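Local coordinates for protein putative angiotensinogen (Lampetra fluviatilis, PDB 5INW) that is a serpin that binds heparin, which promotes its inhibition of the protease thrombin, at residues L117-A122 / R186-T191; V175-K180 / A217-V222; P228-D233 / E411-I416; D237-I242 / Q386-D391; S371-G376 / D391-K396. The protein carries 1 engineered substitution. One frame throughout, in Å; residues are numbered along the deposited sequence.

Overall arrangement
Followed from the N terminus, interaction 1 closes the first loop by bringing helix 186-196 against helix 110-122. Interaction 2 opens within that loop, so the two cross; it lays helix 208-221 over strand 168-179 and closes before interaction 3 begins. Interaction 3 spans the longest separation, from the loop before strand 238-251 to strand 405-417, and encloses both interactions 4 and 5. These two cross each other, share Asp391 and have centres about 9 Å apart. Interaction 4 bridges strand 238-251 and the segment entering strand 389-401, whereas interaction 5 anchors the turn after helix 361-369 on that strand. Strand 405-417, between these two strands, is the cleaved, inserted reactive loop.

Interaction 1 (L117-A122 / R186-T191); sequences LGVVTA and RQFTRT
The Phe188 ring meets helix 110-122 at its edge, where Val119 O and Ala122 O both lie near the ring plane. Phe188 CE1 is 3.8 Å from Val119 O, and Phe188 CD1 is 3.9 Å from Ala122 O, so the C-H rim of the ring abuts two backbone carbonyls. Across the apolar part of the contact, Val119 CG1 stands 4.4 Å from Phe188 CZ, and Ala122 CB is 4.4 Å from Phe188 CE1. With CG anti to its own backbone N (chi1 174°), Phe188 carries the ring out from its helix to the neighbouring one. The two helix segments run nearly antiparallel, at 156° with axes 10.2 Å apart. In serpin terms this pairs helix 110-122, which lies behind the large central sheet, with helix 186-196 at the sheet's margin; Val119 also touches Ile242 of that sheet, and Phe188 touches Ile382. An alanine at Phe188 is likely to open a gap between the helices, leaving Val119 and Ala122 without their aromatic neighbour. One turn along, Ala122 CB comes 4.2 Å from Thr191 OG1. That hydroxyl donates to Gln187 O in the carbonyl plane, on a lone pair, and shares this acceptor with Thr191 N.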
# COMPACT_ATOMS: atom_id res chain seq x y z
N LEU A 117 -5.93 6.25 -8.19
CA LEU A 117 -7.20 6.00 -8.89
C LEU A 117 -8.29 7.03 -8.61
O LEU A 117 -9.18 7.21 -9.43
CB LEU A 117 -7.74 4.64 -8.50
CG LEU A 117 -6.86 3.43 -8.82
CD1 LEU A 117 -7.50 2.22 -8.19
CD2 LEU A 117 -6.69 3.22 -10.31
N GLY A 118 -8.23 7.68 -7.46
CA GLY A 118 -9.11 8.82 -7.16
C GLY A 118 -8.86 9.93 -8.15
O GLY A 118 -9.78 10.55 -8.64
N VAL A 119 -7.60 10.17 -8.48
CA VAL A 119 -7.27 11.22 -9.44
C VAL A 119 -7.87 10.87 -10.82
O VAL A 119 -8.51 11.66 -11.47
CB VAL A 119 -5.74 11.42 -9.55
CG1 VAL A 119 -5.43 12.45 -10.63
CG2 VAL A 119 -5.13 11.90 -8.21
N VAL A 120 -7.70 9.63 -11.24
CA VAL A 120 -8.26 9.15 -12.50
C VAL A 120 -9.79 9.24 -12.45
O VAL A 120 -10.44 9.56 -13.46
CB VAL A 120 -7.77 7.67 -12.82
CG1 VAL A 120 -8.47 7.08 -14.06
CG2 VAL A 120 -6.27 7.63 -13.05
N THR A 121 -10.36 8.93 -11.29
CA THR A 121 -11.82 8.99 -11.15
C THR A 121 -12.34 10.40 -11.39
O THR A 121 -13.32 10.60 -12.06
CB THR A 121 -12.25 8.48 -9.76
OG1 THR A 121 -11.75 7.13 -9.60
CG2 THR A 121 -13.74 8.51 -9.62
N ALA A 122 -11.62 11.37 -10.84
CA ALA A 122 -11.94 12.77 -10.98
C ALA A 122 -11.98 13.25 -12.39
O ALA A 122 -12.70 14.19 -12.69
CB ALA A 122 -10.94 13.59 -10.20
N ARG A 186 -10.84 23.22 -15.82
CA ARG A 186 -10.56 23.75 -14.50
C ARG A 186 -11.25 23.00 -13.34
O ARG A 186 -10.75 23.01 -12.19
CB ARG A 186 -10.95 25.19 -14.44
CG ARG A 186 -10.40 25.85 -13.22
CD ARG A 186 -10.73 27.30 -13.31
NE ARG A 186 -12.16 27.55 -13.14
CZ ARG A 186 -12.70 28.76 -13.16
NH1 ARG A 186 -11.92 29.83 -13.38
NH2 ARG A 186 -14.00 28.89 -12.98
N GLN A 187 -12.37 22.36 -13.62
CA GLN A 187 -13.08 21.66 -12.57
C GLN A 187 -12.24 20.44 -12.19
O GLN A 187 -12.16 20.04 -10.99
CB GLN A 187 -14.52 21.33 -13.02
CG GLN A 187 -15.42 22.55 -13.21
CD GLN A 187 -15.46 23.08 -14.64
OE1 GLN A 187 -14.60 22.77 -15.49
NE2 GLN A 187 -16.47 23.93 -14.91
N PHE A 188 -11.55 19.91 -13.19
CA PHE A 188 -10.59 18.85 -12.93
C PHE A 188 -9.39 19.32 -12.11
O PHE A 188 -9.03 18.68 -11.14
CB PHE A 188 -10.10 18.22 -14.23
CG PHE A 188 -9.01 17.22 -14.02
CD1 PHE A 188 -9.31 15.93 -13.56
CD2 PHE A 188 -7.68 17.55 -14.25
CE1 PHE A 188 -8.32 14.97 -13.39
CE2 PHE A 188 -6.67 16.59 -14.06
CZ PHE A 188 -6.99 15.30 -13.61
N THR A 189 -8.77 20.44 -12.47
CA THR A 189 -7.53 20.88 -11.79
C THR A 189 -7.72 21.31 -10.37
O THR A 189 -6.88 21.03 -9.52
CB THR A 189 -6.85 22.05 -12.50
OG1 THR A 189 -7.77 23.12 -12.66
CG2 THR A 189 -6.35 21.59 -13.81
N ARG A 190 -8.86 21.93 -10.13
CA ARG A 190 -9.24 22.36 -8.82
C ARG A 190 -9.70 21.23 -7.93
O ARG A 190 -9.39 21.28 -6.73
CB ARG A 190 -10.37 23.36 -8.89
CG ARG A 190 -9.94 24.63 -9.52
CD ARG A 190 -11.06 25.61 -9.47
NE ARG A 190 -10.56 26.95 -9.78
CZ ARG A 190 -11.31 28.04 -9.87
NH1 ARG A 190 -12.61 27.96 -9.64
NH2 ARG A 190 -10.76 29.18 -10.22
N THR A 191 -10.46 20.24 -8.43
CA THR A 191 -10.79 19.10 -7.54
C THR A 191 -9.53 18.31 -7.22
O THR A 191 -9.44 17.79 -6.11
CB THR A 191 -11.87 18.12 -8.02
OG1 THR A 191 -11.48 17.69 -9.28
CG2 THR A 191 -13.23 18.77 -8.14

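Interaction 2 (V175-K180 / A217-V222); sequences VVFSKK and AYIEKV
Tyr218 is the first residue of 217-222 to meet the strand, and its ring lies beside Val175. Val175 CG1 is 3.9 Å from both Tyr218 CD2 and Tyr218 CE2, approaching the ring obliquely. The tyrosine gets there because its CG is anti to the backbone N (chi1 -172°). Its CB makes a second contact, 4.3 Å from Phe177 CE1 and near the plane of the phenylalanine ring. Ile219 follows, reaching another part of that rim: Ile219 CD1 is 4.0 Å from Phe177 CE2, and Ile219 CG1 is 4.1 Å from Phe177 CZ. Phe177 is therefore met at its edge by two successive helix residues, while Val175 CG1 of its own strand lies 3.5 Å above one ring face, offset toward the rim. This is the serpin packing of helix 208-221 across the front of the large central sheet; the short segments run nearly antiparallel, at 159°, with 10.5 Å between the helix and strand axes. Backbone hydrogen bonds pair Val175 and Phe177 with Val243 and Val241 of the next strand. Ile219 also touches Ile231 in the connection that follows the helix. Further on, Val222 CG2 sits 3.8 Å above one face of the Tyr218 ring, again toward its rim.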
# COMPACT_ATOMS: atom_id res chain seq x y z
N VAL A 175 1.14 13.85 -7.04
CA VAL A 175 1.70 14.76 -8.04
C VAL A 175 1.14 14.39 -9.38
O VAL A 175 0.98 13.20 -9.66
CB VAL A 175 3.24 14.69 -8.09
CG1 VAL A 175 3.77 15.72 -9.07
CG2 VAL A 175 3.81 15.01 -6.71
N VAL A 176 0.75 15.40 -10.15
CA VAL A 176 0.18 15.19 -11.45
C VAL A 176 0.93 16.00 -12.49
O VAL A 176 0.95 17.26 -12.48
CB VAL A 176 -1.32 15.53 -11.48
CG1 VAL A 176 -1.89 15.39 -12.89
CG2 VAL A 176 -2.12 14.65 -10.49
N PHE A 177 1.53 15.29 -13.42
CA PHE A 177 2.20 15.93 -14.55
C PHE A 177 1.28 15.92 -15.76
O PHE A 177 0.60 14.93 -16.02
CB PHE A 177 3.52 15.21 -14.84
CG PHE A 177 4.46 15.17 -13.70
CD1 PHE A 177 5.19 16.29 -13.35
CD2 PHE A 177 4.59 13.98 -12.93
CE1 PHE A 177 6.09 16.27 -12.30
CE2 PHE A 177 5.50 13.95 -11.85
CZ PHE A 177 6.25 15.11 -11.53
N SER A 178 1.34 16.97 -16.56
CA SER A 178 0.50 17.08 -17.76
C SER A 178 1.31 17.54 -18.97
O SER A 178 2.26 18.34 -18.85
CB SER A 178 -0.66 18.05 -17.45
OG SER A 178 -1.33 18.45 -18.62
N LYS A 179 0.91 17.06 -20.16
CA LYS A 179 1.52 17.51 -21.46
C LYS A 179 1.46 19.02 -21.62
O LYS A 179 0.45 19.65 -21.30
CB LYS A 179 0.85 16.87 -22.65
CG LYS A 179 1.64 16.91 -23.94
CD LYS A 179 0.84 16.25 -25.06
CE LYS A 179 1.72 15.66 -26.16
NZ LYS A 179 2.31 16.70 -27.04
N LYS A 180 2.57 19.59 -22.07
CA LYS A 180 2.75 21.04 -22.06
C LYS A 180 1.74 21.75 -22.92
O LYS A 180 1.20 22.76 -22.51
CB LYS A 180 4.17 21.43 -22.49
CG LYS A 180 4.53 22.87 -22.12
CD LYS A 180 5.95 23.20 -22.54
CE LYS A 180 5.94 23.61 -24.00
NZ LYS A 180 7.28 24.03 -24.49
N ALA A 217 13.18 14.84 -10.35
CA ALA A 217 13.72 15.95 -9.54
C ALA A 217 12.60 16.66 -8.78
O ALA A 217 12.79 17.00 -7.62
CB ALA A 217 14.45 16.94 -10.45
N TYR A 218 11.44 16.88 -9.41
CA TYR A 218 10.30 17.47 -8.71
C TYR A 218 9.81 16.60 -7.58
O TYR A 218 9.49 17.10 -6.51
CB TYR A 218 9.13 17.73 -9.65
CG TYR A 218 8.01 18.53 -8.99
CD1 TYR A 218 7.98 19.94 -9.04
CD2 TYR A 218 6.97 17.89 -8.32
CE1 TYR A 218 6.94 20.66 -8.47
CE2 TYR A 218 5.95 18.61 -7.75
CZ TYR A 218 5.94 19.98 -7.81
OH TYR A 218 4.91 20.65 -7.21
N ILE A 219 9.73 15.29 -7.84
CA ILE A 219 9.22 14.37 -6.84
C ILE A 219 10.15 14.37 -5.64
O ILE A 219 9.71 14.44 -4.49
CB ILE A 219 9.01 12.97 -7.42
CG1 ILE A 219 7.84 13.02 -8.35
CG2 ILE A 219 8.74 11.95 -6.34
CD1 ILE A 219 7.77 11.83 -9.27
N GLU A 220 11.44 14.31 -5.92
CA GLU A 220 12.46 14.28 -4.89
C GLU A 220 12.46 15.56 -4.05
O GLU A 220 12.58 15.48 -2.85
CB GLU A 220 13.83 14.08 -5.52
CG GLU A 220 14.90 13.70 -4.52
CD GLU A 220 16.24 13.45 -5.15
OE1 GLU A 220 16.29 12.60 -6.07
OE2 GLU A 220 17.24 14.09 -4.72
N LYS A 221 12.34 16.71 -4.70
CA LYS A 221 12.26 18.00 -4.01
C LYS A 221 11.16 17.98 -2.97
O LYS A 221 11.38 18.26 -1.80
CB LYS A 221 12.06 19.17 -5.03
CG LYS A 221 13.35 19.63 -5.72
CD LYS A 221 13.00 20.53 -6.90
CE LYS A 221 14.25 21.09 -7.58
NZ LYS A 221 13.99 22.45 -8.16
N VAL A 222 10.01 17.51 -3.38
CA VAL A 222 8.83 17.51 -2.52
C VAL A 222 8.73 16.34 -1.47
O VAL A 222 7.75 16.21 -0.78
CB VAL A 222 7.57 17.55 -3.42
CG1 VAL A 222 6.30 17.62 -2.61
CG2 VAL A 222 7.62 18.79 -4.33

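Interaction 3 (P228-D233 / E411-I416); sequences PDVISD and ETVVGI
Val230 straddles Glu411 and Val413, two residues on the same face of strand 405-417. In this cleaved serpin that strand is the inserted reactive loop, running antiparallel to strands 238-251 and 389-401 in the large central sheet, and 228-233 belongs to the connection leading from helix 208-221 down to the sheet. The two methyls of Val230 divide the work. CG1, anti to the backbone N (chi1 173°), comes 3.8 Å from Val413 CG2, and the valines meet at a slant. CG2 turns instead to the carboxylate, 3.5 Å from Glu411 OE2 and 3.9 Å from Glu411 CD. The glutamate chain is extended beyond CG (chi2 180°), which carries its end up from the sheet to the level of the connection. The contact is thus apolar at Val413 and apolar against charged at Glu411. On the far side, Val230 rests on Ile219 of helix 208-221, so it is wedged between helix and inserted strand. Glu411 also touches Phe227 and Lys396, while Asp229 brings a like charge nearby, its OD1 5.0 Å from Glu411 OE2. At the other end of the contact, Val413 CG2 lies 4.1 Å from the carbonyl oxygen of Val230.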
# COMPACT_ATOMS: atom_id res chain seq x y z
N PRO A 228 13.67 9.33 -5.06
CA PRO A 228 14.27 9.69 -6.34
C PRO A 228 13.77 8.65 -7.33
O PRO A 228 13.05 7.72 -6.90
CB PRO A 228 15.75 9.49 -6.06
CG PRO A 228 15.77 8.32 -5.11
CD PRO A 228 14.49 8.34 -4.33
N ASP A 229 14.11 8.77 -8.60
CA ASP A 229 13.82 7.70 -9.61
C ASP A 229 12.42 6.96 -9.60
O ASP A 229 12.31 5.83 -10.06
CB ASP A 229 14.96 6.66 -9.65
CG ASP A 229 15.02 5.79 -8.39
OD1 ASP A 229 13.96 5.49 -7.77
OD2 ASP A 229 16.14 5.39 -8.01
N VAL A 230 11.37 7.62 -9.15
CA VAL A 230 10.04 7.07 -9.18
C VAL A 230 9.63 6.82 -10.64
O VAL A 230 8.86 5.91 -10.92
CB VAL A 230 9.01 8.03 -8.52
CG1 VAL A 230 7.56 7.56 -8.70
CG2 VAL A 230 9.31 8.17 -7.05
N ILE A 231 10.10 7.65 -11.57
CA ILE A 231 9.80 7.43 -12.98
C ILE A 231 11.07 6.97 -13.72
O ILE A 231 12.14 7.57 -13.55
CB ILE A 231 9.19 8.68 -13.62
CG1 ILE A 231 7.78 8.89 -13.05
CG2 ILE A 231 9.13 8.51 -15.12
CD1 ILE A 231 7.58 10.31 -12.65
N SER A 232 10.91 5.92 -14.53
CA SER A 232 11.99 5.36 -15.35
C SER A 232 11.92 5.79 -16.82
O SER A 232 12.96 6.03 -17.42
CB SER A 232 11.97 3.83 -15.29
OG SER A 232 10.66 3.33 -15.54
N ASP A 233 10.71 5.90 -17.36
CA ASP A 233 10.50 6.04 -18.80
C ASP A 233 9.20 6.82 -19.00
O ASP A 233 8.31 6.76 -18.16
CB ASP A 233 10.41 4.62 -19.42
CG ASP A 233 10.89 4.52 -20.89
OD1 ASP A 233 10.81 5.50 -21.66
OD2 ASP A 233 11.28 3.40 -21.30
N GLU A 411 4.81 3.53 -4.04
CA GLU A 411 4.79 4.46 -5.18
C GLU A 411 3.83 3.89 -6.20
O GLU A 411 4.03 2.76 -6.65
CB GLU A 411 6.13 4.39 -5.85
CG GLU A 411 7.34 4.62 -4.97
CD GLU A 411 8.65 4.51 -5.75
OE1 GLU A 411 8.72 3.80 -6.79
OE2 GLU A 411 9.62 5.14 -5.29
N THR A 412 2.78 4.64 -6.55
CA THR A 412 1.91 4.28 -7.64
C THR A 412 2.04 5.32 -8.73
O THR A 412 1.96 6.51 -8.47
CB THR A 412 0.50 4.28 -7.16
OG1 THR A 412 0.45 3.52 -5.95
CG2 THR A 412 -0.45 3.73 -8.21
N VAL A 413 2.22 4.84 -9.96
CA VAL A 413 2.38 5.66 -11.13
C VAL A 413 1.31 5.27 -12.15
O VAL A 413 1.17 4.10 -12.46
CB VAL A 413 3.80 5.50 -11.72
CG1 VAL A 413 3.97 6.34 -12.97
CG2 VAL A 413 4.80 5.94 -10.72
N VAL A 414 0.64 6.27 -12.75
CA VAL A 414 -0.38 6.05 -13.78
C VAL A 414 0.03 6.83 -15.00
O VAL A 414 0.38 7.99 -14.89
CB VAL A 414 -1.74 6.57 -13.32
CG1 VAL A 414 -2.82 6.18 -14.33
CG2 VAL A 414 -2.11 5.97 -11.95
N GLY A 415 0.01 6.21 -16.17
CA GLY A 415 0.42 6.93 -17.38
C GLY A 415 -0.80 7.02 -18.24
O GLY A 415 -1.46 6.00 -18.47
N ILE A 416 -1.10 8.22 -18.73
CA ILE A 416 -2.26 8.44 -19.54
C ILE A 416 -1.82 8.86 -20.95
O ILE A 416 -1.05 9.77 -21.09
CB ILE A 416 -3.14 9.58 -18.95
CG1 ILE A 416 -3.39 9.45 -17.45
CG2 ILE A 416 -4.50 9.70 -19.67
CD1 ILE A 416 -4.54 8.59 -17.06

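Interaction 4 (D237-I242 / Q386-D391); sequences DTSLVI and QKLHVD
Gln386 reaches Ser239 with its CG anti to the carbonyl carbon (chi1 -73°) and the chain extended beyond it (chi2 -175°), which delivers the amide across the gap between the two segments. Ser239 OG donates to Gln386 OE1 at 2.7 Å, lying in the carbonyl plane on a lone pair, with a C=O...donor angle of 130°. Below the amide, Leu388 spreads its two methyls over successive strand residues. Leu388 CD2 is 3.8 Å from Ser239 CB, and Leu388 CD1 is 3.7 Å from Leu240 CD1, the two leucine chains crossing at about a right angle. Ser239 therefore offers its hydroxyl to the glutamine and its methylene to the leucine. Were Gln386 replaced by a leucine, the Ser239 hydroxyl, on a buried residue, would probably be left without this acceptor. Ser239 and Leu240 both face Ile416 in a classic beta bulge; Leu240 O is 2.7 Å from Ile416 N, a probable hydrogen bond. Both Leu240 and Leu388 also touch the Ile416 side chain, which joins them from the intervening strand. The contact consequently bridges strand 238-251 and the approach to strand 389-401 around the end of strand 405-417 in the large central sheet, with strand 168-179 flanking Ser239 and Leu240 through Lys179 and Val176, and helix 110-122 covering Ile242 further along.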
# COMPACT_ATOMS: atom_id res chain seq x y z
N ASP A 237 4.01 10.50 -26.70
CA ASP A 237 2.55 10.61 -26.78
C ASP A 237 1.85 10.45 -25.43
O ASP A 237 0.63 10.31 -25.35
CB ASP A 237 1.98 9.58 -27.77
CG ASP A 237 2.57 9.70 -29.19
OD1 ASP A 237 3.54 10.49 -29.42
OD2 ASP A 237 2.05 8.99 -30.09
N THR A 238 2.64 10.42 -24.36
CA THR A 238 2.12 10.59 -23.04
C THR A 238 1.57 11.97 -22.88
O THR A 238 2.21 13.00 -23.23
CB THR A 238 3.19 10.34 -21.98
OG1 THR A 238 3.60 8.98 -22.11
CG2 THR A 238 2.64 10.56 -20.56
N SER A 239 0.39 11.95 -22.28
CA SER A 239 -0.40 13.12 -22.08
C SER A 239 -0.55 13.51 -20.61
O SER A 239 -0.57 14.70 -20.32
CB SER A 239 -1.74 12.93 -22.76
OG SER A 239 -1.63 13.39 -24.10
N LEU A 240 -0.63 12.53 -19.71
CA LEU A 240 -0.45 12.80 -18.27
C LEU A 240 0.20 11.64 -17.56
O LEU A 240 0.13 10.51 -18.04
CB LEU A 240 -1.77 13.03 -17.55
CG LEU A 240 -2.53 14.30 -17.84
CD1 LEU A 240 -3.52 14.03 -18.98
CD2 LEU A 240 -3.22 14.79 -16.56
N VAL A 241 0.79 11.95 -16.40
CA VAL A 241 1.31 10.96 -15.47
C VAL A 241 0.87 11.35 -14.07
O VAL A 241 1.15 12.44 -13.66
CB VAL A 241 2.84 10.93 -15.51
CG1 VAL A 241 3.38 9.89 -14.53
CG2 VAL A 241 3.27 10.57 -16.90
N ILE A 242 0.22 10.44 -13.35
CA ILE A 242 -0.28 10.68 -11.99
C ILE A 242 0.59 9.87 -11.08
O ILE A 242 0.90 8.77 -11.40
CB ILE A 242 -1.73 10.18 -11.85
CG1 ILE A 242 -2.67 11.07 -12.67
CG2 ILE A 242 -2.21 10.16 -10.40
CD1 ILE A 242 -3.99 10.42 -13.00
N GLN A 386 -8.35 15.96 -26.41
CA GLN A 386 -7.89 14.62 -26.76
C GLN A 386 -8.72 13.53 -26.07
O GLN A 386 -9.28 13.76 -24.99
CB GLN A 386 -6.45 14.42 -26.30
CG GLN A 386 -5.32 15.11 -27.06
CD GLN A 386 -3.93 14.72 -26.55
OE1 GLN A 386 -3.79 13.91 -25.68
NE2 GLN A 386 -2.90 15.25 -27.16
N LYS A 387 -8.76 12.35 -26.69
CA LYS A 387 -9.40 11.16 -26.11
C LYS A 387 -8.33 10.35 -25.38
O LYS A 387 -7.41 9.77 -26.03
CB LYS A 387 -10.08 10.30 -27.18
CG LYS A 387 -10.72 9.01 -26.63
CD LYS A 387 -11.70 8.31 -27.59
CE LYS A 387 -13.15 8.41 -27.12
NZ LYS A 387 -14.11 8.34 -28.27
N LEU A 388 -8.45 10.33 -24.04
CA LEU A 388 -7.41 9.78 -23.17
C LEU A 388 -7.85 8.45 -22.56
O LEU A 388 -9.05 8.22 -22.32
CB LEU A 388 -7.05 10.80 -22.09
CG LEU A 388 -6.59 12.22 -22.51
CD1 LEU A 388 -6.25 13.04 -21.31
CD2 LEU A 388 -5.39 12.15 -23.45
N HIS A 389 -6.85 7.57 -22.36
CA HIS A 389 -7.05 6.33 -21.67
C HIS A 389 -5.84 6.10 -20.77
O HIS A 389 -4.77 6.69 -21.01
CB HIS A 389 -7.22 5.14 -22.67
CG HIS A 389 -6.03 4.89 -23.55
ND1 HIS A 389 -5.20 3.81 -23.37
CD2 HIS A 389 -5.55 5.56 -24.62
CE1 HIS A 389 -4.25 3.82 -24.29
NE2 HIS A 389 -4.43 4.89 -25.04
N VAL A 390 -6.00 5.20 -19.80
CA VAL A 390 -4.88 4.74 -18.98
C VAL A 390 -4.04 3.74 -19.78
O VAL A 390 -4.48 2.65 -20.07
CB VAL A 390 -5.34 4.04 -17.68
CG1 VAL A 390 -4.15 3.61 -16.86
CG2 VAL A 390 -6.26 4.94 -16.87
N ASP A 391 -2.79 4.10 -20.06
CA ASP A 391 -1.84 3.20 -20.70
C ASP A 391 -1.32 2.16 -19.76
O ASP A 391 -1.28 1.04 -20.10
CB ASP A 391 -0.65 3.98 -21.19
CG ASP A 391 0.25 3.15 -22.06
OD1 ASP A 391 -0.27 2.38 -22.90
OD2 ASP A 391 1.47 3.30 -21.93

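Interaction 5 (S371-G376 / D391-K396); sequences SMFSYG and DKITHK
Apolar contacts join the segments through the tip of Ile393, which is met by Met372 and Phe373 together. Ile393 CD1 is 3.9 Å from Met372 CE and 4.1 Å from Phe373 CZ, while Ile393 CG1 is 4.2 Å from Phe373 CE1. Both partners cross the isoleucine at about a right angle, and its methyl comes to the phenylalanine ring obliquely. Met372 CG lies between the backbone N and the carbonyl carbon (chi1 67°), and the extended chain carries CE, beyond the sulfur, to Ile393 CD1. Near its base, Met372 CG also sits 4.1 Å above one face of the Phe373 ring, toward the rim. Leu117 of helix 110-122 touches both Met372 and Ile393, and Leu364 of helix 361-369 adds to the packing on Ile393.

Two backbone contacts hold the turn. Ser374 N donates to Ser371 O at 2.9 Å, closing the short 3-10 turn, and Met372 O is 2.8 Å from Val390 N, a probable hydrogen bond that docks the turn on the strand. Asp391 and Lys392 both face Gly415, the geometry of a classic beta bulge, where strand 389-401 pairs with strand 405-417 in the central sheet of a cleaved serpin.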
# COMPACT_ATOMS: atom_id res chain seq x y z
N SER A 371 -12.40 -0.83 -17.99
CA SER A 371 -12.80 0.18 -18.97
C SER A 371 -11.74 1.23 -19.25
O SER A 371 -11.39 1.43 -20.37
CB SER A 371 -14.12 0.85 -18.53
OG SER A 371 -14.49 1.91 -19.36
N MET A 372 -11.23 1.85 -18.20
CA MET A 372 -10.22 2.93 -18.30
C MET A 372 -8.93 2.62 -19.10
O MET A 372 -8.22 3.57 -19.42
CB MET A 372 -9.80 3.34 -16.90
CG MET A 372 -9.02 2.28 -16.12
SD MET A 372 -8.87 2.82 -14.40
CE MET A 372 -7.81 1.55 -13.73
N PHE A 373 -8.63 1.33 -19.35
CA PHE A 373 -7.52 0.93 -20.22
C PHE A 373 -7.88 0.76 -21.71
O PHE A 373 -6.96 0.62 -22.52
CB PHE A 373 -6.91 -0.41 -19.78
CG PHE A 373 -6.48 -0.47 -18.34
CD1 PHE A 373 -5.30 0.12 -17.93
CD2 PHE A 373 -7.22 -1.17 -17.40
CE1 PHE A 373 -4.89 0.03 -16.61
CE2 PHE A 373 -6.82 -1.24 -16.07
CZ PHE A 373 -5.65 -0.64 -15.67
N SER A 374 -9.17 0.60 -22.05
CA SER A 374 -9.63 0.58 -23.44
C SER A 374 -9.29 1.82 -24.20
O SER A 374 -9.16 2.92 -23.64
CB SER A 374 -11.16 0.59 -23.53
OG SER A 374 -11.72 -0.64 -23.29
N TYR A 375 -9.31 1.67 -25.52
CA TYR A 375 -9.22 2.80 -26.43
C TYR A 375 -10.63 3.48 -26.46
O TYR A 375 -10.74 4.68 -26.70
CB TYR A 375 -8.56 2.35 -27.78
CG TYR A 375 -7.10 1.87 -27.51
CD1 TYR A 375 -5.99 2.67 -27.83
CD2 TYR A 375 -6.84 0.66 -26.80
CE1 TYR A 375 -4.69 2.25 -27.52
CE2 TYR A 375 -5.55 0.24 -26.47
CZ TYR A 375 -4.48 1.03 -26.83
OH TYR A 375 -3.20 0.61 -26.49
N GLY A 376 -11.67 2.75 -26.08
CA GLY A 376 -12.94 3.34 -25.69
C GLY A 376 -13.14 3.70 -24.23
O GLY A 376 -14.26 3.67 -23.74
N ASP A 391 -2.79 4.10 -20.06
CA ASP A 391 -1.84 3.20 -20.70
C ASP A 391 -1.32 2.16 -19.76
O ASP A 391 -1.28 1.04 -20.10
CB ASP A 391 -0.65 3.98 -21.19
CG ASP A 391 0.25 3.15 -22.06
OD1 ASP A 391 -0.27 2.38 -22.90
OD2 ASP A 391 1.47 3.30 -21.93
N LYS A 392 -0.95 2.57 -18.56
CA LYS A 392 -0.12 1.81 -17.66
C LYS A 392 -0.29 2.27 -16.20
O LYS A 392 -0.32 3.49 -15.91
CB LYS A 392 1.34 2.00 -18.10
CG LYS A 392 2.34 1.24 -17.22
CD LYS A 392 3.59 0.79 -17.98
CE LYS A 392 3.98 -0.65 -17.63
NZ LYS A 392 4.84 -1.29 -18.68
N ILE A 393 -0.30 1.29 -15.29
CA ILE A 393 -0.26 1.52 -13.84
C ILE A 393 0.70 0.60 -13.11
O ILE A 393 0.51 -0.60 -13.06
CB ILE A 393 -1.62 1.26 -13.21
CG1 ILE A 393 -2.66 2.20 -13.79
CG2 ILE A 393 -1.57 1.49 -11.71
CD1 ILE A 393 -4.02 2.10 -13.10
N THR A 394 1.75 1.16 -12.54
CA THR A 394 2.71 0.37 -11.80
C THR A 394 2.48 0.64 -10.33
O THR A 394 1.83 1.60 -9.98
CB THR A 394 4.16 0.64 -12.27
OG1 THR A 394 4.43 2.04 -12.37
CG2 THR A 394 4.33 0.08 -13.65
N HIS A 395 2.93 -0.29 -9.50
CA HIS A 395 2.94 -0.12 -8.07
C HIS A 395 4.19 -0.76 -7.59
O HIS A 395 4.50 -1.83 -7.97
CB HIS A 395 1.73 -0.75 -7.40
CG HIS A 395 1.68 -0.47 -5.94
ND1 HIS A 395 1.21 0.71 -5.42
CD2 HIS A 395 2.16 -1.18 -4.90
CE1 HIS A 395 1.35 0.70 -4.12
NE2 HIS A 395 1.92 -0.44 -3.77
N LYS A 396 4.94 -0.05 -6.77
CA LYS A 396 6.26 -0.49 -6.29
C LYS A 396 6.28 -0.20 -4.78
O LYS A 396 5.80 0.86 -4.33
CB LYS A 396 7.31 0.31 -7.04
CG LYS A 396 8.67 -0.33 -7.15
CD LYS A 396 9.60 -0.03 -5.95
CE LYS A 396 10.91 -0.83 -6.02
NZ LYS A 396 12.04 -0.08 -5.43